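Local coordinates for protein cytochrome P450 reductase (Amycolatopsis methanolica 239, PDB 5OGX) that passes electrons from NADH through FAD and a [2Fe-2S] cluster to the partner cytochrome P450 that O-demethylates guaiacol and other lignin-derived aromatics, at residues 19-22 with 23-26; 35-39 with 40-44; 151-154 with 155-159. All coordinates share one frame; numbering follows the deposited sequence.

Contact 1 (19-22 with 23-26); sequences GQTL and LEAF
T21 lays its hydroxyl against the side chain of E24, T21 OG1 touching E24 CG at 3.3 Å as the two chains cross at a slant. This is the N-cap of helix 22-28 in the plant-type ferredoxin (beta-grasp) [2Fe-2S] domain. A chi1 of 66° turns OG1 toward the first turn of the helix, where it accepts the E24 N-H at 3.3 Å with an N-H...O angle of 160°. The helix then begins in the usual i to i+4 way, with A25 N bonded to T21 O and F26 N to L22 O, both at 3.0 Å.

The glutamate reaches back over the cap through water. One water takes the N-H of T21 and donates to E24 OE1; a second joins OE1 to Q20 NE2, so that OE1 is met by two waters. The other carboxylate oxygen, OE2, bonds N38 of the cluster loop, and Q20 OE1 accepts from E17 N. Q20 is fully extended, chi1 -180° and chi2 174°, which lays Q20 CD 4.0 Å from A25 CB.

Toward the sheet, A25 and F26 pack on strand 12-16, and L22 and F26 share V7 of strand 5-9. The F26 ring also meets the first turn: F26 CD2 lies 3.1 Å from L22 O, approached obliquely, while F26 CE2 is 4.3 Å from L22 CB.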
loop_
_atom_site.group_PDB
_atom_site.type_symbol
_atom_site.label_atom_id
_atom_site.label_comp_id
_atom_site.label_asym_id
_atom_site.label_seq_id
_atom_site.Cartn_x
_atom_site.Cartn_y
_atom_site.Cartn_z
ATOM N N GLY A 19 15.759 -17.057 -12.031
ATOM C CA GLY A 19 15.767 -16.634 -10.645
ATOM C C GLY A 19 14.745 -15.572 -10.301
ATOM O O GLY A 19 14.692 -15.103 -9.160
ATOM N N GLN A 20 13.916 -15.191 -11.265
ATOM C CA GLN A 20 12.972 -14.090 -11.140
ATOM C C GLN A 20 11.566 -14.626 -10.890
ATOM O O GLN A 20 11.190 -15.675 -11.420
ATOM C CB GLN A 20 13.009 -13.250 -12.415
ATOM C CG GLN A 20 12.099 -12.056 -12.463
ATOM C CD GLN A 20 12.333 -11.235 -13.712
ATOM O OE1 GLN A 20 12.572 -11.776 -14.797
ATOM N NE2 GLN A 20 12.299 -9.927 -13.565
ATOM N N THR A 21 10.794 -13.907 -10.075
ATOM C CA THR A 21 9.441 -14.357 -9.777
ATOM C C THR A 21 8.467 -13.969 -10.886
ATOM O O THR A 21 8.682 -13.013 -11.639
ATOM C CB THR A 21 8.954 -13.773 -8.454
ATOM O OG1 THR A 21 8.829 -12.355 -8.581
ATOM C CG2 THR A 21 9.919 -14.110 -7.332
ATOM N N LEU A 22 7.371 -14.734 -10.977
ATOM C CA LEU A 22 6.334 -14.426 -11.957
ATOM C C LEU A 22 5.833 -12.994 -11.796
ATOM O O LEU A 22 5.713 -12.248 -12.774
ATOM C CB LEU A 22 5.171 -15.408 -11.815
ATOM C CG LEU A 22 5.462 -16.876 -12.108
ATOM C CD1 LEU A 22 4.180 -17.714 -12.052
ATOM C CD2 LEU A 22 6.139 -16.990 -13.450
ATOM N N LEU A 23 5.506 -12.598 -10.565
ATOM C CA LEU A 23 4.975 -11.254 -10.357
ATOM C C LEU A 23 5.934 -10.197 -10.889
ATOM O O LEU A 23 5.523 -9.277 -11.600
ATOM C CB LEU A 23 4.678 -11.011 -8.878
ATOM C CG LEU A 23 4.122 -9.593 -8.629
ATOM C CD1 LEU A 23 2.764 -9.374 -9.319
ATOM C CD2 LEU A 23 4.009 -9.343 -7.136
ATOM N N GLU A 24 7.222 -10.306 -10.550
ATOM C CA GLU A 24 8.149 -9.255 -10.952
ATOM C C GLU A 24 8.363 -9.244 -12.456
ATOM O O GLU A 24 8.482 -8.170 -13.056
ATOM C CB GLU A 24 9.471 -9.404 -10.204
ATOM C CG GLU A 24 9.259 -9.072 -8.742
ATOM C CD GLU A 24 10.512 -8.672 -8.024
ATOM O OE1 GLU A 24 11.615 -8.977 -8.532
ATOM O OE2 GLU A 24 10.376 -8.073 -6.936
ATOM N N ALA A 25 8.363 -10.416 -13.087
ATOM C CA ALA A 25 8.468 -10.461 -14.539
ATOM C C ALA A 25 7.280 -9.761 -15.197
ATOM O O ALA A 25 7.455 -8.972 -16.134
ATOM C CB ALA A 25 8.579 -11.911 -15.018
ATOM N N PHE A 26 6.056 -10.035 -14.717
ATOM C CA PHE A 26 4.880 -9.400 -15.308
ATOM C C PHE A 26 4.897 -7.893 -15.069
ATOM O O PHE A 26 4.765 -7.110 -16.013
ATOM C CB PHE A 26 3.583 -10.018 -14.760
ATOM C CG PHE A 26 3.281 -11.397 -15.324
ATOM C CD1 PHE A 26 3.188 -11.596 -16.695
ATOM C CD2 PHE A 26 3.099 -12.482 -14.483
ATOM C CE1 PHE A 26 2.938 -12.865 -17.230
ATOM C CE2 PHE A 26 2.838 -13.755 -15.009
ATOM C CZ PHE A 26 2.753 -13.942 -16.381
HETATM O O HOH W 1 12.648 -8.719 -10.801
HETATM O O HOH W 2 12.257 -11.763 -8.664
#

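Contact 2 (35-39 with 40-44); sequences NSCNQ and GTCGT. With FES (Fe2/s2 (inorganic) cluster), chain C.
The side-chain amide of Q39 is the flat group that reaches across this loop, and T41 OG1 meets it in plane: Q39 NE2 donates to T41 OG1 at 3.0 Å, only 1° out of the amide plane, with an N-H...O angle of 164°. T41 CG2 rests 3.7 Å from the same Q39 NE2. The amide is also fixed from outside, OE1 by Q148 of the FAD site and NE2 by the carbonyl of T333 near the C-terminus.

Deeper in, C37 SG binds iron FE1 of the cluster at 2.4 Å and C42 SG binds it at 2.3 Å. With SG set between its own N and carbonyl carbon (chi1 79°), C37 turns its sulfur into the curl of the loop, where the N-H groups of Q39, T41 and C42 all point at it; the T44 N-H does the same for C42 SG. Such donors would be expected to draw charge from the thiolates and influence the cluster's potential. A water bridges S36 OG and T44 OG1, and S36 also touches FAD. This is the cysteine-rich cluster-binding loop of plant-type [2Fe-2S] ferredoxins, completed by C45 and C77.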
loop_
_atom_site.group_PDB
_atom_site.type_symbol
_atom_site.label_atom_id
_atom_site.label_comp_id
_atom_site.label_asym_id
_atom_site.label_seq_id
_atom_site.Cartn_x
_atom_site.Cartn_y
_atom_site.Cartn_z
ATOM N N ASN A 35 -1.511 -7.701 -6.603
ATOM C CA ASN A 35 -0.390 -7.772 -5.728
ATOM C C ASN A 35 -0.534 -6.759 -4.596
ATOM O O ASN A 35 -0.964 -5.702 -4.834
ATOM C CB ASN A 35 0.900 -7.556 -6.493
ATOM C CG ASN A 35 1.056 -6.170 -7.013
ATOM O OD1 ASN A 35 1.718 -5.376 -6.440
ATOM N ND2 ASN A 35 0.484 -5.920 -8.126
ATOM N N SER A 36 -0.170 -7.147 -3.379
ATOM C CA SER A 36 -0.362 -6.214 -2.272
ATOM C C SER A 36 0.691 -6.357 -1.182
ATOM O O SER A 36 0.455 -5.860 -0.074
ATOM C CB SER A 36 -1.727 -6.416 -1.575
ATOM O OG SER A 36 -2.807 -5.805 -2.257
ATOM N N CYS A 37 1.820 -7.034 -1.434
ATOM C CA CYS A 37 2.871 -7.150 -0.422
ATOM C C CYS A 37 4.206 -7.607 -1.001
ATOM O O CYS A 37 5.261 -7.278 -0.446
ATOM C CB CYS A 37 2.437 -8.097 0.708
ATOM S SG CYS A 37 2.597 -9.870 0.321
ATOM N N ASN A 38 4.173 -8.386 -2.093
ATOM C CA ASN A 38 5.380 -8.948 -2.723
ATOM C C ASN A 38 6.237 -9.720 -1.723
ATOM O O ASN A 38 7.454 -9.828 -1.881
ATOM C CB ASN A 38 6.216 -7.862 -3.417
ATOM C CG ASN A 38 7.147 -8.432 -4.488
ATOM O OD1 ASN A 38 6.853 -9.467 -5.104
ATOM N ND2 ASN A 38 8.296 -7.781 -4.686
ATOM N N GLN A 39 5.608 -10.287 -0.690
ATOM C CA GLN A 39 6.362 -11.035 0.307
ATOM C C GLN A 39 5.639 -12.288 0.781
ATOM O O GLN A 39 6.062 -12.885 1.783
ATOM C CB GLN A 39 6.705 -10.125 1.518
ATOM C CG GLN A 39 5.493 -9.794 2.384
ATOM C CD GLN A 39 5.847 -8.983 3.626
ATOM O OE1 GLN A 39 6.941 -8.422 3.728
ATOM N NE2 GLN A 39 4.916 -8.921 4.576
ATOM N N GLY A 40 4.561 -12.705 0.108
ATOM C CA GLY A 40 3.902 -13.960 0.414
ATOM C C GLY A 40 2.885 -13.923 1.536
ATOM O O GLY A 40 2.396 -14.988 1.937
ATOM N N THR A 41 2.539 -12.748 2.052
ATOM C CA THR A 41 1.646 -12.692 3.206
ATOM C C THR A 41 0.221 -12.282 2.866
ATOM O O THR A 41 -0.703 -12.680 3.588
ATOM C CB THR A 41 2.190 -11.734 4.281
ATOM O OG1 THR A 41 2.477 -10.459 3.699
ATOM C CG2 THR A 41 3.451 -12.305 4.924
ATOM N N CYS A 42 -0.000 -11.503 1.807
ATOM C CA CYS A 42 -1.354 -10.991 1.591
ATOM C C CYS A 42 -2.229 -11.987 0.840
ATOM O O CYS A 42 -3.463 -11.947 0.968
ATOM C CB CYS A 42 -1.314 -9.655 0.849
ATOM S SG CYS A 42 -1.018 -9.766 -0.942
ATOM N N GLY A 43 -1.619 -12.873 0.061
ATOM C CA GLY A 43 -2.343 -13.884 -0.693
ATOM C C GLY A 43 -3.066 -13.404 -1.937
ATOM O O GLY A 43 -3.673 -14.235 -2.632
ATOM N N THR A 44 -3.021 -12.105 -2.258
ATOM C CA THR A 44 -3.809 -11.600 -3.383
ATOM C C THR A 44 -3.210 -11.934 -4.743
ATOM O O THR A 44 -3.922 -11.824 -5.752
ATOM C CB THR A 44 -4.016 -10.078 -3.280
ATOM O OG1 THR A 44 -2.764 -9.398 -3.437
ATOM C CG2 THR A 44 -4.607 -9.709 -1.928
HETATM FE FE1 FES C . 1.112 -10.601 -1.434
HETATM FE FE2 FES C . 2.019 -12.240 -3.257
HETATM S S1 FES C . 1.217 -12.807 -1.326
HETATM S S2 FES C . 1.743 -10.069 -3.473
HETATM O O HOH W 3 -4.185 -7.004 -4.408
#

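Contact 3 (151-154 with 155-159); sequences LANT and ADEDK
T154 and D156 lie side by side and point the same way, joined by a short bond from T154 OG1 to D156 OD1 of 2.6 Å. The carboxylate oxygen receives it on its syn side, 27° out of plane. D156 manages this because a chi1 of 61° folds the acid back over its own main chain toward the threonine. The second acid, E157, passes obliquely across T154: E157 CG comes 3.5 Å from T154 OG1, and E157 OE1 accepts the T154 N-H at 3.1 Å, met from above the carboxylate plane.

The backbone explains why these groups meet. Residues 154-157 make a type I beta turn, closed by E157 N bonding T154 O at 2.9 Å, and E157 is itself the centre of an inverse gamma turn. N153 ND2 also donates to E157 O at 2.9 Å, an appreciably bent bond with an N-H...O angle of 142°. The amide of N153 stands nearly at right angles to the E157 carboxylate.

Partners beyond the turn fix both groups. N153 ND2 also bonds V160 O and its OD1 takes the E162 N-H, which secures both ends of the amide against strand 160-166. E157 OE2 forms a salt bridge with R227, whose guanidinium also bonds A152 O. The loop joins strands 146-150 and 160-166 of the six-stranded antiparallel FAD-domain barrel, and T154 rests on R227 and T228 of helix 219-232 in the neighbouring nucleotide-binding domain.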
loop_
_atom_site.group_PDB
_atom_site.type_symbol
_atom_site.label_atom_id
_atom_site.label_comp_id
_atom_site.label_asym_id
_atom_site.label_seq_id
_atom_site.Cartn_x
_atom_site.Cartn_y
_atom_site.Cartn_z
ATOM N N LEU A 151 3.627 5.388 -0.748
ATOM C CA LEU A 151 3.793 6.757 -1.220
ATOM C C LEU A 151 2.677 7.627 -0.666
ATOM O O LEU A 151 1.502 7.257 -0.729
ATOM C CB LEU A 151 3.792 6.803 -2.751
ATOM C CG LEU A 151 4.923 6.024 -3.440
ATOM C CD1 LEU A 151 4.782 6.162 -4.944
ATOM C CD2 LEU A 151 6.296 6.547 -2.995
ATOM N N ALA A 152 3.045 8.787 -0.125
ATOM C CA ALA A 152 2.052 9.808 0.194
ATOM C C ALA A 152 1.726 10.682 -1.009
ATOM O O ALA A 152 0.837 11.548 -0.920
ATOM C CB ALA A 152 2.556 10.682 1.359
ATOM N N ASN A 153 2.416 10.465 -2.125
ATOM C CA ASN A 153 2.375 11.345 -3.293
ATOM C C ASN A 153 1.059 11.282 -4.041
ATOM O O ASN A 153 0.434 10.225 -4.165
ATOM C CB ASN A 153 3.439 10.943 -4.304
ATOM C CG ASN A 153 4.819 10.998 -3.742
ATOM O OD1 ASN A 153 5.140 10.327 -2.757
ATOM N ND2 ASN A 153 5.656 11.796 -4.365
ATOM N N THR A 154 0.695 12.415 -4.640
ATOM C CA THR A 154 -0.182 12.343 -5.796
ATOM C C THR A 154 0.665 12.079 -7.039
ATOM O O THR A 154 1.885 12.260 -7.037
ATOM C CB THR A 154 -1.001 13.628 -5.955
ATOM O OG1 THR A 154 -0.134 14.763 -5.886
ATOM C CG2 THR A 154 -2.030 13.737 -4.835
ATOM N N ALA A 155 0.007 11.607 -8.099
ATOM C CA ALA A 155 0.741 11.098 -9.255
ATOM C C ALA A 155 1.527 12.186 -9.972
ATOM O O ALA A 155 2.502 11.876 -10.668
ATOM C CB ALA A 155 -0.223 10.414 -10.231
ATOM N N ASP A 156 1.137 13.451 -9.810
ATOM C CA ASP A 156 1.878 14.546 -10.416
ATOM C C ASP A 156 3.171 14.854 -9.672
ATOM O O ASP A 156 4.055 15.512 -10.236
ATOM C CB ASP A 156 1.006 15.800 -10.457
ATOM C CG ASP A 156 0.598 16.251 -9.074
ATOM O OD1 ASP A 156 -0.114 15.484 -8.396
ATOM O OD2 ASP A 156 1.023 17.341 -8.638
ATOM N N GLU A 157 3.280 14.443 -8.410
ATOM C CA GLU A 157 4.509 14.614 -7.636
ATOM C C GLU A 157 5.426 13.431 -7.949
ATOM O O GLU A 157 5.602 12.504 -7.157
ATOM C CB GLU A 157 4.186 14.719 -6.147
ATOM C CG GLU A 157 3.204 15.851 -5.822
ATOM C CD GLU A 157 2.645 15.804 -4.396
ATOM O OE1 GLU A 157 2.543 14.707 -3.798
ATOM O OE2 GLU A 157 2.282 16.883 -3.875
ATOM N N ASP A 158 5.975 13.444 -9.167
ATOM C CA ASP A 158 6.562 12.218 -9.700
ATOM C C ASP A 158 8.081 12.176 -9.621
ATOM O O ASP A 158 8.677 11.193 -10.069
ATOM C CB ASP A 158 6.103 11.973 -11.152
ATOM C CG ASP A 158 6.407 13.127 -12.086
ATOM O OD1 ASP A 158 7.117 14.080 -11.694
ATOM O OD2 ASP A 158 5.924 13.071 -13.240
ATOM N N LYS A 159 8.719 13.194 -9.049
ATOM C CA LYS A 159 10.170 13.225 -8.960
ATOM C C LYS A 159 10.707 13.170 -7.542
ATOM O O LYS A 159 11.912 12.958 -7.363
ATOM C CB LYS A 159 10.719 14.488 -9.646
ATOM C CG LYS A 159 10.664 14.433 -11.158
ATOM C CD LYS A 159 11.904 13.764 -11.718
ATOM C CE LYS A 159 13.019 14.775 -11.922
ATOM N NZ LYS A 159 14.341 14.116 -12.050
#

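How the contacts relate
Contacts 1 and 2 both belong to the [2Fe-2S] domain and touch: the capped helix and the cluster loop meet through E24 and L23 on one side and N35 and N38 on the other. Contact 3 belongs to the FAD-binding domain, with its centre about 23 Å from that of contact 2 and 25 Å from that of contact 1. Burial decreases from contact 1, mostly buried, to contact 2, partly buried, to contact 3 at the surface. The chemistry follows: a threonine cap over an apolar underside, then sulfur on iron amid backbone N-H groups, then acids and an amide in a turn tied by a salt bridge.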